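PROTEIN (hypothetical protein EF0366) (Enterococcus faecalis, PDB 1VPY) is of unknown function but adopts a TIM alpha/beta-barrel fold and belongs to the DUF72 family. Local coordinates at residues F115-F121 / P146-R152. Sequence-based numbering, arbitrary orientation.
Sequences FAFLVQF and PIAIELR
P146 O accepts the N-H of F117 at 3.0 Å, the first rung of the parallel ladder between neighbouring strands 114-120 and 147-150 of the eight-stranded TIM barrel; the two strands and helix 129-141 between them form one beta-alpha-beta unit of the barrel. The proline ring itself lies against F115 O. I147 comes next, on the helix side of the sheet: CG1 stands beside its own backbone N (chi1 -57°), and from there CD1 reaches F117 CB at 3.7 Å and the edge of that ring, while CG2 touches V119 CG2. F101 and F142 also pack on the F117 ring. A148 N bonds to F117 O and A148 O to V119 N, and its methyl faces the barrel interior, meeting A116 CB at 3.9 Å. I149 returns to the helix side, where its CD1 packs against V119 CB. E150 N then makes a nearly straight bond to V119 O, and E150 O takes the N-H of F121. The glutamate side chain runs beside that of Q120 into the barrel, its CB against L118 CD1. R204 forms a salt bridge to E150 OE1, H206 NE2 hydrogen-bonds E150 OE2, and K76 NZ binds Q120 OE1, satisfying these buried oxygens. Finally R152 curls back: NH1 forms a salt bridge to E150 OE2 at 2.7 Å, weak as a hydrogen bond, and the guanidinium stacks on the Q120 amide, planes 19° apart, with Q120 NE2 3.5 Å from R152 NE.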
loop_
_atom_site.group_PDB
_atom_site.type_symbol
_atom_site.label_atom_id
_atom_site.label_comp_id
_atom_site.label_asym_id
_atom_site.label_seq_id
_atom_site.Cartn_x
_atom_site.Cartn_y
_atom_site.Cartn_z
ATOM N N PHE A 115 -6.930 -1.843 -6.893
ATOM C CA PHE A 115 -6.571 -2.852 -5.918
ATOM C C PHE A 115 -6.927 -2.350 -4.501
ATOM O O PHE A 115 -7.672 -3.010 -3.774
ATOM C CB PHE A 115 -5.099 -3.246 -6.042
ATOM C CG PHE A 115 -4.716 -4.413 -5.189
ATOM C CD1 PHE A 115 -4.980 -5.706 -5.603
ATOM C CD2 PHE A 115 -4.092 -4.219 -3.964
ATOM C CE1 PHE A 115 -4.627 -6.796 -4.814
ATOM C CE2 PHE A 115 -3.734 -5.305 -3.168
ATOM C CZ PHE A 115 -4.008 -6.597 -3.603
ATOM N N ALA A 116 -6.427 -1.174 -4.132
ATOM C CA ALA A 116 -6.779 -0.558 -2.856
ATOM C C ALA A 116 -6.298 0.886 -2.794
ATOM O O ALA A 116 -5.352 1.250 -3.496
ATOM C CB ALA A 116 -6.194 -1.357 -1.696
ATOM N N PHE A 117 -6.962 1.710 -1.984
ATOM C CA PHE A 117 -6.381 2.990 -1.579
ATOM C C PHE A 117 -5.420 2.744 -0.428
ATOM O O PHE A 117 -5.798 2.126 0.572
ATOM C CB PHE A 117 -7.454 3.996 -1.153
ATOM C CG PHE A 117 -8.279 4.510 -2.289
ATOM C CD1 PHE A 117 -7.696 5.259 -3.305
ATOM C CD2 PHE A 117 -9.638 4.247 -2.348
ATOM C CE1 PHE A 117 -8.456 5.731 -4.367
ATOM C CE2 PHE A 117 -10.411 4.713 -3.408
ATOM C CZ PHE A 117 -9.821 5.454 -4.419
ATOM N N LEU A 118 -4.177 3.196 -0.571
ATOM C CA LEU A 118 -3.209 3.050 0.512
ATOM C C LEU A 118 -3.219 4.292 1.376
ATOM O O LEU A 118 -2.915 5.382 0.914
ATOM C CB LEU A 118 -1.792 2.736 0.000
ATOM C CG LEU A 118 -0.635 2.896 0.999
ATOM C CD1 LEU A 118 -0.664 1.873 2.143
ATOM C CD2 LEU A 118 0.691 2.857 0.274
ATOM N N VAL A 119 -3.607 4.117 2.630
ATOM C CA VAL A 119 -3.532 5.188 3.614
ATOM C C VAL A 119 -2.359 4.834 4.524
ATOM O O VAL A 119 -2.449 3.922 5.350
ATOM C CB VAL A 119 -4.847 5.330 4.417
ATOM C CG1 VAL A 119 -4.801 6.546 5.323
ATOM C CG2 VAL A 119 -6.051 5.417 3.483
ATOM N N GLN A 120 -1.255 5.554 4.343
ATOM C CA GLN A 120 0.003 5.249 5.010
ATOM C C GLN A 120 0.353 6.342 6.033
ATOM O O GLN A 120 0.578 7.494 5.656
ATOM C CB GLN A 120 1.092 5.087 3.942
ATOM C CG GLN A 120 2.484 4.765 4.462
ATOM C CD GLN A 120 3.287 6.008 4.743
ATOM O OE1 GLN A 120 3.542 6.820 3.846
ATOM N NE2 GLN A 120 3.689 6.175 5.993
ATOM N N PHE A 121 0.397 5.974 7.316
ATOM C CA PHE A 121 0.600 6.942 8.410
ATOM C C PHE A 121 2.049 7.085 8.852
ATOM O O PHE A 121 2.881 6.229 8.587
ATOM C CB PHE A 121 -0.268 6.587 9.622
ATOM C CG PHE A 121 -1.737 6.703 9.362
ATOM C CD1 PHE A 121 -2.388 7.920 9.514
ATOM C CD2 PHE A 121 -2.470 5.601 8.946
ATOM C CE1 PHE A 121 -3.751 8.037 9.267
ATOM C CE2 PHE A 121 -3.833 5.706 8.697
ATOM C CZ PHE A 121 -4.475 6.931 8.863
ATOM N N PRO A 146 -12.102 -0.522 -1.044
ATOM C CA PRO A 146 -10.999 -1.306 -0.479
ATOM C C PRO A 146 -9.875 -0.413 0.054
ATOM O O PRO A 146 -9.241 0.309 -0.715
ATOM C CB PRO A 146 -10.514 -2.134 -1.671
ATOM C CG PRO A 146 -10.893 -1.324 -2.874
ATOM C CD PRO A 146 -12.168 -0.636 -2.516
ATOM N N ILE A 147 -9.645 -0.461 1.362
ATOM C CA ILE A 147 -8.635 0.382 2.000
ATOM C C ILE A 147 -7.499 -0.447 2.595
ATOM O O ILE A 147 -7.724 -1.312 3.443
ATOM C CB ILE A 147 -9.244 1.279 3.104
ATOM C CG1 ILE A 147 -10.364 2.164 2.543
ATOM C CG2 ILE A 147 -8.167 2.122 3.769
ATOM C CD1 ILE A 147 -9.961 3.032 1.362
ATOM N N ALA A 148 -6.282 -0.185 2.129
ATOM C CA ALA A 148 -5.102 -0.778 2.718
ATOM C C ALA A 148 -4.497 0.247 3.664
ATOM O O ALA A 148 -4.134 1.354 3.251
ATOM C CB ALA A 148 -4.116 -1.180 1.644
ATOM N N ILE A 149 -4.415 -0.115 4.940
ATOM C CA ILE A 149 -3.876 0.766 5.979
ATOM C C ILE A 149 -2.431 0.356 6.252
ATOM O O ILE A 149 -2.139 -0.830 6.432
ATOM C CB ILE A 149 -4.711 0.649 7.299
ATOM C CG1 ILE A 149 -6.166 1.117 7.105
ATOM C CG2 ILE A 149 -4.014 1.325 8.472
ATOM C CD1 ILE A 149 -6.369 2.619 6.991
ATOM N N GLU A 150 -1.529 1.334 6.265
ATOM C CA GLU A 150 -0.145 1.107 6.691
ATOM C C GLU A 150 0.247 1.983 7.879
ATOM O O GLU A 150 -0.073 3.167 7.898
ATOM C CB GLU A 150 0.830 1.344 5.546
ATOM C CG GLU A 150 2.205 0.809 5.855
ATOM C CD GLU A 150 3.229 1.168 4.812
ATOM O OE1 GLU A 150 2.939 1.028 3.601
ATOM O OE2 GLU A 150 4.337 1.576 5.217
ATOM N N LEU A 151 0.957 1.391 8.843
ATOM C CA LEU A 151 1.421 2.090 10.055
ATOM C C LEU A 151 2.954 2.055 10.185
ATOM O O LEU A 151 3.593 1.100 9.729
ATOM C CB LEU A 151 0.788 1.460 11.303
ATOM C CG LEU A 151 -0.685 1.027 11.272
ATOM C CD1 LEU A 151 -0.952 -0.052 12.298
ATOM C CD2 LEU A 151 -1.629 2.197 11.468
ATOM N N ARG A 152 3.531 3.097 10.801
ATOM C CA ARG A 152 4.984 3.176 11.073
ATOM C C ARG A 152 5.286 3.315 12.558
ATOM O O ARG A 152 6.350 3.818 12.932
ATOM C CB ARG A 152 5.653 4.359 10.353
ATOM C CG ARG A 152 5.713 4.263 8.852
ATOM C CD ARG A 152 7.032 4.782 8.287
ATOM N NE ARG A 152 6.942 5.062 6.849
ATOM C CZ ARG A 152 6.642 4.158 5.915
ATOM N NH1 ARG A 152 6.390 2.902 6.251
ATOM N NH2 ARG A 152 6.581 4.508 4.633
#